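Kcn28 (Kitasatospora, PDB 6J31) is a GT-B-fold protein with two Rossmann-like domains, its C-terminal one related to erythromycin biosynthesis protein CIII. Local coordinates at residues V287-V292 against I308-F313; A94-E97 against V103-Y106; D84-L89 against D162-D167; P190-P195 against S371-E376. One frame throughout, in Å; residues are numbered along the deposited sequence.

Contact 1 (V287-V292 against I308-F313)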
loop_
_atom_site.group_PDB
_atom_site.type_symbol
_atom_site.label_atom_id
_atom_site.label_comp_id
_atom_site.label_asym_id
_atom_site.label_seq_id
_atom_site.Cartn_x
_atom_site.Cartn_y
_atom_site.Cartn_z
ATOM N N VAL A 287 17.585 -2.796 -1.937
ATOM C CA VAL A 287 18.039 -2.430 -3.277
ATOM C C VAL A 287 17.231 -1.231 -3.747
ATOM O O VAL A 287 16.126 -0.970 -3.244
ATOM C CB VAL A 287 17.891 -3.600 -4.279
ATOM C CG1 VAL A 287 18.406 -4.896 -3.696
ATOM C CG2 VAL A 287 16.441 -3.747 -4.707
ATOM N N PRO A 288 17.756 -0.475 -4.710
ATOM C CA PRO A 288 16.922 0.542 -5.359
ATOM C C PRO A 288 15.937 -0.143 -6.286
ATOM O O PRO A 288 16.257 -0.415 -7.446
ATOM C CB PRO A 288 17.935 1.396 -6.130
ATOM C CG PRO A 288 19.081 0.470 -6.389
ATOM C CD PRO A 288 19.141 -0.469 -5.214
ATOM N N GLN A 289 14.737 -0.427 -5.774
ATOM C CA GLN A 289 13.830 -1.340 -6.464
ATOM C C GLN A 289 13.497 -0.852 -7.868
ATOM O O GLN A 289 13.582 -1.613 -8.837
ATOM C CB GLN A 289 12.556 -1.536 -5.646
ATOM C CG GLN A 289 11.658 -2.615 -6.211
ATOM C CD GLN A 289 10.714 -3.189 -5.181
ATOM O OE1 GLN A 289 11.128 -3.925 -4.286
ATOM N NE2 GLN A 289 9.435 -2.864 -5.307
ATOM N N LEU A 290 13.134 0.424 -8.001
ATOM C CA LEU A 290 12.783 0.953 -9.314
ATOM C C LEU A 290 13.962 0.896 -10.278
ATOM O O LEU A 290 13.769 0.719 -11.485
ATOM C CB LEU A 290 12.267 2.382 -9.173
ATOM C CG LEU A 290 10.813 2.474 -8.706
ATOM C CD1 LEU A 290 10.374 3.928 -8.606
ATOM C CD2 LEU A 290 9.896 1.685 -9.630
ATOM N N ALA A 291 15.185 1.055 -9.768
ATOM C CA ALA A 291 16.367 0.954 -10.618
ATOM C C ALA A 291 16.574 -0.477 -11.103
ATOM O O ALA A 291 16.885 -0.704 -12.278
ATOM C CB ALA A 291 17.601 1.456 -9.869
ATOM N N VAL A 292 16.445 -1.454 -10.203
ATOM C CA VAL A 292 16.605 -2.849 -10.599
ATOM C C VAL A 292 15.493 -3.268 -11.554
ATOM O O VAL A 292 15.738 -3.979 -12.537
ATOM C CB VAL A 292 16.656 -3.756 -9.356
ATOM C CG1 VAL A 292 16.731 -5.222 -9.763
ATOM C CG2 VAL A 292 17.841 -3.387 -8.487
ATOM N N ILE A 308 3.507 -4.390 -6.649
ATOM C CA ILE A 308 2.776 -4.726 -7.867
ATOM C C ILE A 308 2.687 -3.520 -8.792
ATOM O O ILE A 308 2.897 -3.630 -10.006
ATOM C CB ILE A 308 1.384 -5.276 -7.515
ATOM C CG1 ILE A 308 1.493 -6.754 -7.157
ATOM C CG2 ILE A 308 0.410 -5.060 -8.670
ATOM C CD1 ILE A 308 0.219 -7.336 -6.652
ATOM N N GLN A 309 2.381 -2.349 -8.234
ATOM C CA GLN A 309 2.324 -1.144 -9.050
ATOM C C GLN A 309 3.701 -0.763 -9.578
ATOM O O GLN A 309 3.806 -0.185 -10.665
ATOM C CB GLN A 309 1.706 -0.002 -8.245
ATOM C CG GLN A 309 0.241 -0.239 -7.911
ATOM C CD GLN A 309 -0.463 1.018 -7.459
ATOM O OE1 GLN A 309 -1.109 1.044 -6.414
ATOM N NE2 GLN A 309 -0.346 2.067 -8.249
ATOM N N GLU A 310 4.759 -1.055 -8.821
ATOM C CA GLU A 310 6.106 -0.824 -9.331
ATOM C C GLU A 310 6.444 -1.793 -10.461
ATOM O O GLU A 310 7.119 -1.416 -11.429
ATOM C CB GLU A 310 7.125 -0.929 -8.201
ATOM C CG GLU A 310 7.355 0.384 -7.473
ATOM C CD GLU A 310 8.193 0.217 -6.227
ATOM O OE1 GLU A 310 8.414 -0.940 -5.810
ATOM O OE2 GLU A 310 8.644 1.241 -5.672
ATOM N N GLY A 311 5.989 -3.044 -10.354
ATOM C CA GLY A 311 6.180 -3.984 -11.448
ATOM C C GLY A 311 5.450 -3.557 -12.707
ATOM O O GLY A 311 6.006 -3.609 -13.808
ATOM N N LEU A 312 4.195 -3.126 -12.556
ATOM C CA LEU A 312 3.414 -2.648 -13.691
ATOM C C LEU A 312 4.061 -1.430 -14.335
ATOM O O LEU A 312 4.162 -1.346 -15.564
ATOM C CB LEU A 312 1.999 -2.304 -13.231
ATOM C CG LEU A 312 1.064 -3.472 -12.939
ATOM C CD1 LEU A 312 -0.223 -2.972 -12.317
ATOM C CD2 LEU A 312 0.778 -4.210 -14.224
ATOM N N PHE A 313 4.519 -0.480 -13.517
ATOM C CA PHE A 313 5.126 0.732 -14.055
ATOM C C PHE A 313 6.368 0.408 -14.876
ATOM O O PHE A 313 6.607 1.024 -15.921
ATOM C CB PHE A 313 5.464 1.691 -12.913
ATOM C CG PHE A 313 6.088 2.979 -13.366
ATOM C CD1 PHE A 313 5.312 3.988 -13.915
ATOM C CD2 PHE A 313 7.455 3.182 -13.239
ATOM C CE1 PHE A 313 5.891 5.176 -14.335
ATOM C CE2 PHE A 313 8.039 4.366 -13.654
ATOM C CZ PHE A 313 7.257 5.364 -14.203
#

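Contact 2 (A94-E97 against V103-Y106)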
loop_
_atom_site.group_PDB
_atom_site.type_symbol
_atom_site.label_atom_id
_atom_site.label_comp_id
_atom_site.label_asym_id
_atom_site.label_seq_id
_atom_site.Cartn_x
_atom_site.Cartn_y
_atom_site.Cartn_z
ATOM N N ALA A 94 -6.552 18.733 19.689
ATOM C CA ALA A 94 -5.712 19.733 20.340
ATOM C C ALA A 94 -4.866 20.497 19.328
ATOM O O ALA A 94 -4.705 21.719 19.438
ATOM C CB ALA A 94 -4.828 19.061 21.391
ATOM N N ALA A 95 -4.310 19.796 18.340
ATOM C CA ALA A 95 -3.426 20.447 17.379
ATOM C C ALA A 95 -4.179 21.433 16.486
ATOM O O ALA A 95 -3.651 22.499 16.154
ATOM C CB ALA A 95 -2.709 19.398 16.532
ATOM N N TYR A 96 -5.405 21.098 16.079
ATOM C CA TYR A 96 -6.115 21.878 15.070
ATOM C C TYR A 96 -7.233 22.747 15.628
ATOM O O TYR A 96 -7.890 23.446 14.849
ATOM C CB TYR A 96 -6.689 20.944 13.998
ATOM C CG TYR A 96 -5.651 20.383 13.055
ATOM C CD1 TYR A 96 -5.102 21.170 12.050
ATOM C CD2 TYR A 96 -5.210 19.072 13.177
ATOM C CE1 TYR A 96 -4.155 20.662 11.184
ATOM C CE2 TYR A 96 -4.262 18.557 12.320
ATOM C CZ TYR A 96 -3.736 19.355 11.324
ATOM O OH TYR A 96 -2.787 18.844 10.466
ATOM N N GLU A 97 -7.434 22.764 16.950
ATOM C CA GLU A 97 -8.576 23.467 17.535
ATOM C C GLU A 97 -8.602 24.933 17.133
ATOM O O GLU A 97 -9.659 25.475 16.789
ATOM C CB GLU A 97 -8.532 23.351 19.057
ATOM C CG GLU A 97 -9.586 24.170 19.781
ATOM C CD GLU A 97 -10.988 23.638 19.572
ATOM O OE1 GLU A 97 -11.198 22.422 19.771
ATOM O OE2 GLU A 97 -11.882 24.438 19.225
ATOM N N VAL A 103 -9.933 21.524 4.646
ATOM C CA VAL A 103 -10.302 20.153 4.329
ATOM C C VAL A 103 -9.343 19.224 5.059
ATOM O O VAL A 103 -8.169 19.545 5.261
ATOM C CB VAL A 103 -10.296 19.910 2.799
ATOM C CG1 VAL A 103 -8.920 20.181 2.224
ATOM C CG2 VAL A 103 -10.748 18.497 2.471
ATOM N N PHE A 104 -9.861 18.069 5.465
ATOM C CA PHE A 104 -9.073 17.009 6.078
ATOM C C PHE A 104 -8.854 15.902 5.054
ATOM O O PHE A 104 -9.821 15.325 4.546
ATOM C CB PHE A 104 -9.778 16.436 7.308
ATOM C CG PHE A 104 -9.432 17.126 8.588
ATOM C CD1 PHE A 104 -8.179 16.967 9.158
ATOM C CD2 PHE A 104 -10.367 17.917 9.238
ATOM C CE1 PHE A 104 -7.858 17.594 10.346
ATOM C CE2 PHE A 104 -10.050 18.546 10.432
ATOM C CZ PHE A 104 -8.793 18.383 10.982
ATOM N N LEU A 105 -7.593 15.616 4.749
ATOM C CA LEU A 105 -7.212 14.435 3.985
ATOM C C LEU A 105 -6.704 13.396 4.972
ATOM O O LEU A 105 -5.916 13.728 5.862
ATOM C CB LEU A 105 -6.115 14.750 2.966
ATOM C CG LEU A 105 -6.306 15.886 1.962
ATOM C CD1 LEU A 105 -5.140 15.900 0.967
ATOM C CD2 LEU A 105 -7.651 15.803 1.252
ATOM N N TYR A 106 -7.154 12.153 4.834
ATOM C CA TYR A 106 -6.745 11.142 5.797
ATOM C C TYR A 106 -6.559 9.779 5.146
ATOM O O TYR A 106 -7.387 9.337 4.347
ATOM C CB TYR A 106 -7.758 11.044 6.948
ATOM C CG TYR A 106 -9.136 10.571 6.538
ATOM C CD1 TYR A 106 -10.055 11.441 5.963
ATOM C CD2 TYR A 106 -9.524 9.253 6.749
ATOM C CE1 TYR A 106 -11.317 11.003 5.595
ATOM C CE2 TYR A 106 -10.774 8.811 6.386
ATOM C CZ TYR A 106 -11.665 9.685 5.808
ATOM O OH TYR A 106 -12.908 9.227 5.453
#

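Contact 3 (D84-L89 against D162-D167)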
loop_
_atom_site.group_PDB
_atom_site.type_symbol
_atom_site.label_atom_id
_atom_site.label_comp_id
_atom_site.label_asym_id
_atom_site.label_seq_id
_atom_site.Cartn_x
_atom_site.Cartn_y
_atom_site.Cartn_z
ATOM N N ASP A 84 -5.444 3.046 18.995
ATOM C CA ASP A 84 -4.864 4.139 18.223
ATOM C C ASP A 84 -5.918 5.177 17.856
ATOM O O ASP A 84 -5.648 6.382 17.902
ATOM C CB ASP A 84 -4.182 3.595 16.968
ATOM C CG ASP A 84 -3.361 4.651 16.250
ATOM O OD1 ASP A 84 -2.461 5.246 16.883
ATOM O OD2 ASP A 84 -3.623 4.887 15.050
ATOM N N ALA A 85 -7.123 4.733 17.485
ATOM C CA ALA A 85 -8.186 5.682 17.160
ATOM C C ALA A 85 -8.576 6.511 18.375
ATOM O O ALA A 85 -8.772 7.727 18.268
ATOM C CB ALA A 85 -9.403 4.943 16.601
ATOM N N VAL A 86 -8.686 5.871 19.541
ATOM C CA VAL A 86 -9.033 6.591 20.765
ATOM C C VAL A 86 -7.943 7.598 21.119
ATOM O O VAL A 86 -8.233 8.712 21.569
ATOM C CB VAL A 86 -9.290 5.588 21.907
ATOM C CG1 VAL A 86 -9.368 6.292 23.248
ATOM C CG2 VAL A 86 -10.569 4.810 21.644
ATOM N N GLY A 87 -6.676 7.219 20.928
ATOM C CA GLY A 87 -5.576 8.128 21.227
ATOM C C GLY A 87 -5.397 9.236 20.203
ATOM O O GLY A 87 -4.933 10.332 20.537
ATOM N N MET A 88 -5.677 8.943 18.931
ATOM C CA MET A 88 -5.412 9.913 17.871
ATOM C C MET A 88 -6.347 11.115 17.951
ATOM O O MET A 88 -5.908 12.263 17.811
ATOM C CB MET A 88 -5.530 9.239 16.504
ATOM C CG MET A 88 -5.022 10.079 15.352
ATOM S SD MET A 88 -5.398 9.358 13.742
ATOM C CE MET A 88 -4.590 7.767 13.850
ATOM N N LEU A 89 -7.637 10.873 18.170
ATOM C CA LEU A 89 -8.621 11.948 18.056
ATOM C C LEU A 89 -8.351 13.120 18.992
ATOM O O LEU A 89 -8.350 14.267 18.512
ATOM C CB LEU A 89 -10.023 11.364 18.256
ATOM C CG LEU A 89 -11.176 12.361 18.261
ATOM C CD1 LEU A 89 -11.209 13.154 16.965
ATOM C CD2 LEU A 89 -12.473 11.594 18.451
ATOM N N ASP A 162 -18.406 1.275 19.441
ATOM C CA ASP A 162 -19.634 2.064 19.395
ATOM C C ASP A 162 -19.638 3.143 20.465
ATOM O O ASP A 162 -20.138 4.250 20.239
ATOM C CB ASP A 162 -20.863 1.168 19.548
ATOM C CG ASP A 162 -21.099 0.300 18.335
ATOM O OD1 ASP A 162 -20.504 0.593 17.277
ATOM O OD2 ASP A 162 -21.900 -0.653 18.428
ATOM N N ALA A 163 -19.103 2.832 21.646
ATOM C CA ALA A 163 -19.034 3.828 22.706
ATOM C C ALA A 163 -18.112 4.979 22.327
ATOM O O ALA A 163 -18.391 6.140 22.652
ATOM C CB ALA A 163 -18.568 3.178 24.000
ATOM N N TRP A 164 -16.997 4.677 21.657
ATOM C CA TRP A 164 -16.098 5.740 21.217
ATOM C C TRP A 164 -16.783 6.662 20.214
ATOM O O TRP A 164 -16.620 7.885 20.278
ATOM C CB TRP A 164 -14.820 5.147 20.632
ATOM C CG TRP A 164 -13.911 6.184 20.057
ATOM C CD1 TRP A 164 -13.254 7.162 20.739
ATOM C CD2 TRP A 164 -13.547 6.340 18.681
ATOM N NE1 TRP A 164 -12.510 7.922 19.875
ATOM C CE2 TRP A 164 -12.671 7.437 18.604
ATOM C CE3 TRP A 164 -13.871 5.653 17.509
ATOM C CZ2 TRP A 164 -12.123 7.872 17.400
ATOM C CZ3 TRP A 164 -13.332 6.086 16.314
ATOM C CH2 TRP A 164 -12.464 7.183 16.267
ATOM N N LEU A 165 -17.576 6.099 19.295
ATOM C CA LEU A 165 -18.327 6.934 18.360
ATOM C C LEU A 165 -19.309 7.832 19.102
ATOM O O LEU A 165 -19.399 9.034 18.828
ATOM C CB LEU A 165 -19.076 6.077 17.333
ATOM C CG LEU A 165 -18.425 5.474 16.081
ATOM C CD1 LEU A 165 -16.940 5.296 16.222
ATOM C CD2 LEU A 165 -19.084 4.148 15.725
ATOM N N GLU A 166 -20.063 7.257 20.043
ATOM C CA GLU A 166 -21.026 8.048 20.802
ATOM C C GLU A 166 -20.329 9.097 21.659
ATOM O O GLU A 166 -20.766 10.251 21.712
ATOM C CB GLU A 166 -21.903 7.125 21.644
ATOM C CG GLU A 166 -22.745 6.195 20.777
ATOM C CD GLU A 166 -23.686 5.315 21.570
ATOM O OE1 GLU A 166 -23.546 5.253 22.811
ATOM O OE2 GLU A 166 -24.562 4.676 20.946
ATOM N N ASP A 167 -19.241 8.718 22.331
ATOM C CA ASP A 167 -18.509 9.685 23.141
ATOM C C ASP A 167 -17.877 10.780 22.290
ATOM O O ASP A 167 -17.685 11.900 22.776
ATOM C CB ASP A 167 -17.438 8.983 23.969
ATOM C CG ASP A 167 -16.974 9.821 25.140
ATOM O OD1 ASP A 167 -17.832 10.296 25.910
ATOM O OD2 ASP A 167 -15.749 10.017 25.280
HETATM O O HOH W 1 -10.962 9.320 21.781
#

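Contact 4 (P190-P195 against S371-E376)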
loop_
_atom_site.group_PDB
_atom_site.type_symbol
_atom_site.label_atom_id
_atom_site.label_comp_id
_atom_site.label_asym_id
_atom_site.label_seq_id
_atom_site.Cartn_x
_atom_site.Cartn_y
_atom_site.Cartn_z
ATOM N N PRO A 190 -5.217 1.675 -9.811
ATOM C CA PRO A 190 -6.052 1.629 -11.017
ATOM C C PRO A 190 -7.245 0.709 -10.809
ATOM O O PRO A 190 -7.235 -0.174 -9.950
ATOM C CB PRO A 190 -5.108 1.078 -12.089
ATOM C CG PRO A 190 -4.071 0.322 -11.324
ATOM C CD PRO A 190 -3.903 1.045 -10.020
ATOM N N ARG A 191 -8.283 0.917 -11.624
ATOM C CA ARG A 191 -9.492 0.113 -11.468
ATOM C C ARG A 191 -9.215 -1.367 -11.713
ATOM O O ARG A 191 -9.874 -2.224 -11.115
ATOM C CB ARG A 191 -10.611 0.630 -12.386
ATOM C CG ARG A 191 -10.556 0.136 -13.832
ATOM C CD ARG A 191 -11.754 0.586 -14.697
ATOM N NE ARG A 191 -12.089 2.003 -14.555
ATOM C CZ ARG A 191 -13.051 2.474 -13.768
ATOM N NH1 ARG A 191 -13.791 1.643 -13.039
ATOM N NH2 ARG A 191 -13.272 3.780 -13.706
ATOM N N PHE A 192 -8.232 -1.695 -12.558
ATOM C CA PHE A 192 -7.954 -3.104 -12.817
ATOM C C PHE A 192 -7.233 -3.796 -11.662
ATOM O O PHE A 192 -7.030 -5.013 -11.732
ATOM C CB PHE A 192 -7.167 -3.281 -14.126
ATOM C CG PHE A 192 -5.808 -2.628 -14.146
ATOM C CD1 PHE A 192 -4.735 -3.194 -13.474
ATOM C CD2 PHE A 192 -5.593 -1.476 -14.881
ATOM C CE1 PHE A 192 -3.485 -2.601 -13.505
ATOM C CE2 PHE A 192 -4.342 -0.879 -14.919
ATOM C CZ PHE A 192 -3.288 -1.441 -14.229
ATOM N N LEU A 193 -6.828 -3.060 -10.622
ATOM C CA LEU A 193 -6.293 -3.650 -9.398
ATOM C C LEU A 193 -7.291 -3.613 -8.248
ATOM O O LEU A 193 -6.934 -3.971 -7.121
ATOM C CB LEU A 193 -4.999 -2.943 -8.978
ATOM C CG LEU A 193 -3.774 -3.163 -9.866
ATOM C CD1 LEU A 193 -2.514 -2.543 -9.258
ATOM C CD2 LEU A 193 -3.577 -4.653 -10.142
ATOM N N GLN A 194 -8.541 -3.223 -8.516
ATOM C CA GLN A 194 -9.582 -3.178 -7.502
ATOM C C GLN A 194 -10.490 -4.381 -7.667
ATOM O O GLN A 194 -11.173 -4.489 -8.696
ATOM C CB GLN A 194 -10.394 -1.890 -7.614
ATOM C CG GLN A 194 -11.710 -1.904 -6.829
ATOM C CD GLN A 194 -11.503 -1.743 -5.329
ATOM O OE1 GLN A 194 -10.877 -0.785 -4.879
ATOM N NE2 GLN A 194 -12.039 -2.670 -4.553
ATOM N N PRO A 195 -10.530 -5.304 -6.713
ATOM C CA PRO A 195 -11.472 -6.420 -6.820
ATOM C C PRO A 195 -12.903 -5.906 -6.769
ATOM O O PRO A 195 -13.217 -4.968 -6.033
ATOM C CB PRO A 195 -11.137 -7.296 -5.604
ATOM C CG PRO A 195 -9.784 -6.846 -5.146
ATOM C CD PRO A 195 -9.662 -5.409 -5.532
ATOM N N SER A 371 2.600 -3.771 -21.716
ATOM C CA SER A 371 2.574 -2.470 -22.373
ATOM C C SER A 371 1.176 -1.872 -22.342
ATOM O O SER A 371 1.014 -0.663 -22.137
ATOM C CB SER A 371 3.078 -2.597 -23.808
ATOM O OG SER A 371 4.366 -3.185 -23.822
ATOM N N GLY A 372 0.152 -2.704 -22.543
ATOM C CA GLY A 372 -1.211 -2.213 -22.440
ATOM C C GLY A 372 -1.556 -1.741 -21.040
ATOM O O GLY A 372 -2.191 -0.698 -20.865
ATOM N N LEU A 373 -1.143 -2.505 -20.023
ATOM C CA LEU A 373 -1.420 -2.107 -18.647
ATOM C C LEU A 373 -0.687 -0.827 -18.271
ATOM O O LEU A 373 -1.200 -0.037 -17.473
ATOM C CB LEU A 373 -1.050 -3.238 -17.692
ATOM C CG LEU A 373 -1.948 -4.464 -17.822
ATOM C CD1 LEU A 373 -1.501 -5.558 -16.869
ATOM C CD2 LEU A 373 -3.402 -4.084 -17.577
ATOM N N ARG A 374 0.502 -0.606 -18.835
ATOM C CA ARG A 374 1.189 0.664 -18.635
ATOM C C ARG A 374 0.366 1.822 -19.172
ATOM O O ARG A 374 0.260 2.869 -18.522
ATOM C CB ARG A 374 2.574 0.613 -19.284
ATOM C CG ARG A 374 3.674 0.117 -18.354
ATOM C CD ARG A 374 5.021 -0.085 -19.047
ATOM N NE ARG A 374 5.354 0.957 -20.010
ATOM C CZ ARG A 374 5.505 0.720 -21.309
ATOM N NH1 ARG A 374 5.378 -0.518 -21.773
ATOM N NH2 ARG A 374 5.799 1.708 -22.145
ATOM N N ARG A 375 -0.231 1.662 -20.356
ATOM C CA ARG A 375 -1.039 2.763 -20.869
ATOM C C ARG A 375 -2.306 2.922 -20.047
ATOM O O ARG A 375 -2.719 4.047 -19.745
ATOM C CB ARG A 375 -1.396 2.597 -22.339
ATOM C CG ARG A 375 -1.800 3.987 -22.923
ATOM C CD ARG A 375 -2.202 3.921 -24.392
ATOM N NE ARG A 375 -3.134 2.753 -24.538
ATOM C CZ ARG A 375 -2.834 1.650 -25.264
ATOM N NH1 ARG A 375 -1.650 1.558 -25.819
ATOM N NH2 ARG A 375 -3.649 0.610 -25.296
ATOM N N GLU A 376 -2.938 1.806 -19.684
ATOM C CA GLU A 376 -4.120 1.875 -18.837
ATOM C C GLU A 376 -3.793 2.497 -17.491
ATOM O O GLU A 376 -4.616 3.226 -16.927
ATOM C CB GLU A 376 -4.715 0.484 -18.625
ATOM C CG GLU A 376 -5.604 0.007 -19.745
ATOM C CD GLU A 376 -6.191 -1.352 -19.451
ATOM O OE1 GLU A 376 -6.951 -1.465 -18.466
ATOM O OE2 GLU A 376 -5.892 -2.304 -20.198
#

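Contact 1 (V287-V292 against I308-F313)
The apolar part of the contact is made by L290 and E310, whose side chains cross at about a right angle. L290 CD2 rests on the aliphatic stem of the glutamate, 3.6 Å from E310 CG. It gets there because L290 CG sits beside the backbone N and anti to the carbonyl carbon (chi1 -79°), which swings the isobutyl end toward helix 305-314. Nearer the end of the glutamate, E310 OE2 lies 3.9 Å from L290 CG, so a leucine methine borders one carboxylate oxygen while a methyl covers the stem.

The polar part pairs Q289 with E310. Both chains are extended beyond CG and meet nearly perpendicularly, with the amide and carboxylate planes 76° apart. The modelled approach of Q289 NE2 to E310 OE1 is too short for a hydrogen bond, so its details are doubtful. The other end of the amide, Q289 OE1, has a weak hydrogen bond from outside the pair, with S234 OG.

P288 is the N-cap residue of helix 289-294, and its carbonyl receives the first-turn bond V292 N to P288 O at 3.0 Å. Both segments lie in the CIII-like C-terminal domain, of GT-B type.

Around this surface contact, Q289 and V292 lean on L232 of strand 229-234, I308 packs on helix 327-336, and L312 touches I339, leaving E310 as the bridge from helix 305-314 to helix 289-294.

Contact 2 (A94-E97 against V103-Y106)
Y96, which lays a ring face against F104, is held at its far end by a hydrogen bond between Y96 OH and T36 OG1 of strand 34-39. The phenol thus has a polar partner at its tip and an aromatic one over its face.

The two rings form a T-shaped (edge-to-face) pair. F104 supplies the edge: its CE1 stands over one face of the tyrosine ring, displaced toward the rim, and comes to 4.1 Å from Y96 CD2. The ring centroids are 5.5 Å apart and the planes are turned by 81°, close to perpendicular. Such an arrangement sets the slightly positive C-H rim of the phenylalanine against the electron-rich face of the tyrosine. Y96 has CG anti to its carbonyl carbon and beside the backbone N (chi1 -74°), which carries the ring from the end of the helix toward the sheet. The backbones stay well apart, so these two rings alone span the distance between the segments.

The pair ties the last turn of helix 74-96 to strand 103-107, which follows it in the beta-alpha-beta topology of the N-terminal domain. F104 is bonded through its backbone to P123 and I125, and L105 to A8 and V10, so the strand lies between 6-10 and 124-128. Helix 112-120 packs against both rings, W120 on Y96 and L116 on F104, while A8 of strand 6-10 also touches both.

Contact 3 (D84-L89 against D162-D167)
W164 lays one face of its indole against A85 and V86. Two CH-pi contacts lie side by side on that face. A85 CB sits over the six-membered ring, 4.1 Å from its centroid and 23° off the normal. V86 CG2 sits similarly over the five-membered ring, 4.0 Å from that centroid. The backbone takes part as well, since A85 O approaches W164 CZ2 to 3.5 Å.

Simple apolar packing is added by L89, one turn later, whose CD2 lies 3.9 Å from W164 CZ2 and approaches the indole obliquely.

The segments 84-89 and 162-167, of helices 74-96 and 152-167, run nearly parallel, their axes 15° apart and 11.2 Å at closest approach. This is helix-to-helix packing in the N-terminal Rossmann-like domain, and helix 152-167 belongs to the long excursion between strands 124-128 and 185-187. The indole spans much of the distance between the helices, extending toward the partner helix with CG anti to the backbone N (chi1 175°).

The polar bridge is a single water. It accepts from W164 NE1 at 2.8 Å, lying in the indole plane at the ring edge, and donates to V86 O at 2.8 Å. The indole N-H is thereby satisfied within the interface. Beyond the tryptophan, L89 packs on V115 and L116 of helix 112-120, and A85 touches Y111 and P112.

Contact 4 (P190-P195 against S371-E376)
F192, which meets L373 and E376, stands within the 3-10 turn 191-193, where L193 N bonds to P190 O at 3.0 Å; opposite it, residues 371-376 form regular helix, with E376 N bonded to G372 O. The ring of F192 does the touching. Its CG lies between the backbone N and the carbonyl carbon (chi1 62°), which directs the phenyl group toward helix 364-378.

One face receives L373 in a CH-pi contact. L373 CD2 sits almost exactly over the middle of the F192 ring, 4.1 Å from the centroid and only 4° off the normal. The opposite face is covered from within its own segment by P190, whose CG is 3.5 Å above the plane and toward the rim. The phenyl is thus held between a proline and a leucine, which should limit its tilting. E376 comes obliquely to the ring, its carboxylate plane turned 80° from it: E376 CB is 4.0 Å from F192 CE2, and E376 OE1 is 3.8 Å from F192 CD2.

The loop has polar ties of its own. Q194 NE2 donates to P195 O at 3.0 Å and also bonds to V132 O, while R191 forms a salt bridge with E202. L312 of helix 305-314 and L377 add to the packing around F192.

The loop follows strand 185-187 of the N-terminal sheet, whereas helix 364-378 belongs to the C-terminal part. The join rests on CH-pi and van der Waals packing round one phenyl ring, without a polar bond between the segments, and the carboxylate of exposed E376 can probably keep its hydration.

In the fold
The four contacts fall into two pairs. Along the chain contact 2 is nested inside contact 3, and contact 1 inside contact 4, the second pair following the first. Contacts 2 and 3 share helix 74-96, with centres about 16 Å apart but no touch; both help to build the N-terminal domain around its seven-stranded parallel sheet. Contacts 1 and 4, also about 16 Å between centres, do touch through L312, so helix 305-314 takes part in the surroundings of both, at the domain junction. Contact 1 lies across the chain's centre from contacts 2 and 3, about 38 Å from contact 3 centre to centre, whereas contact 4 links the two domains.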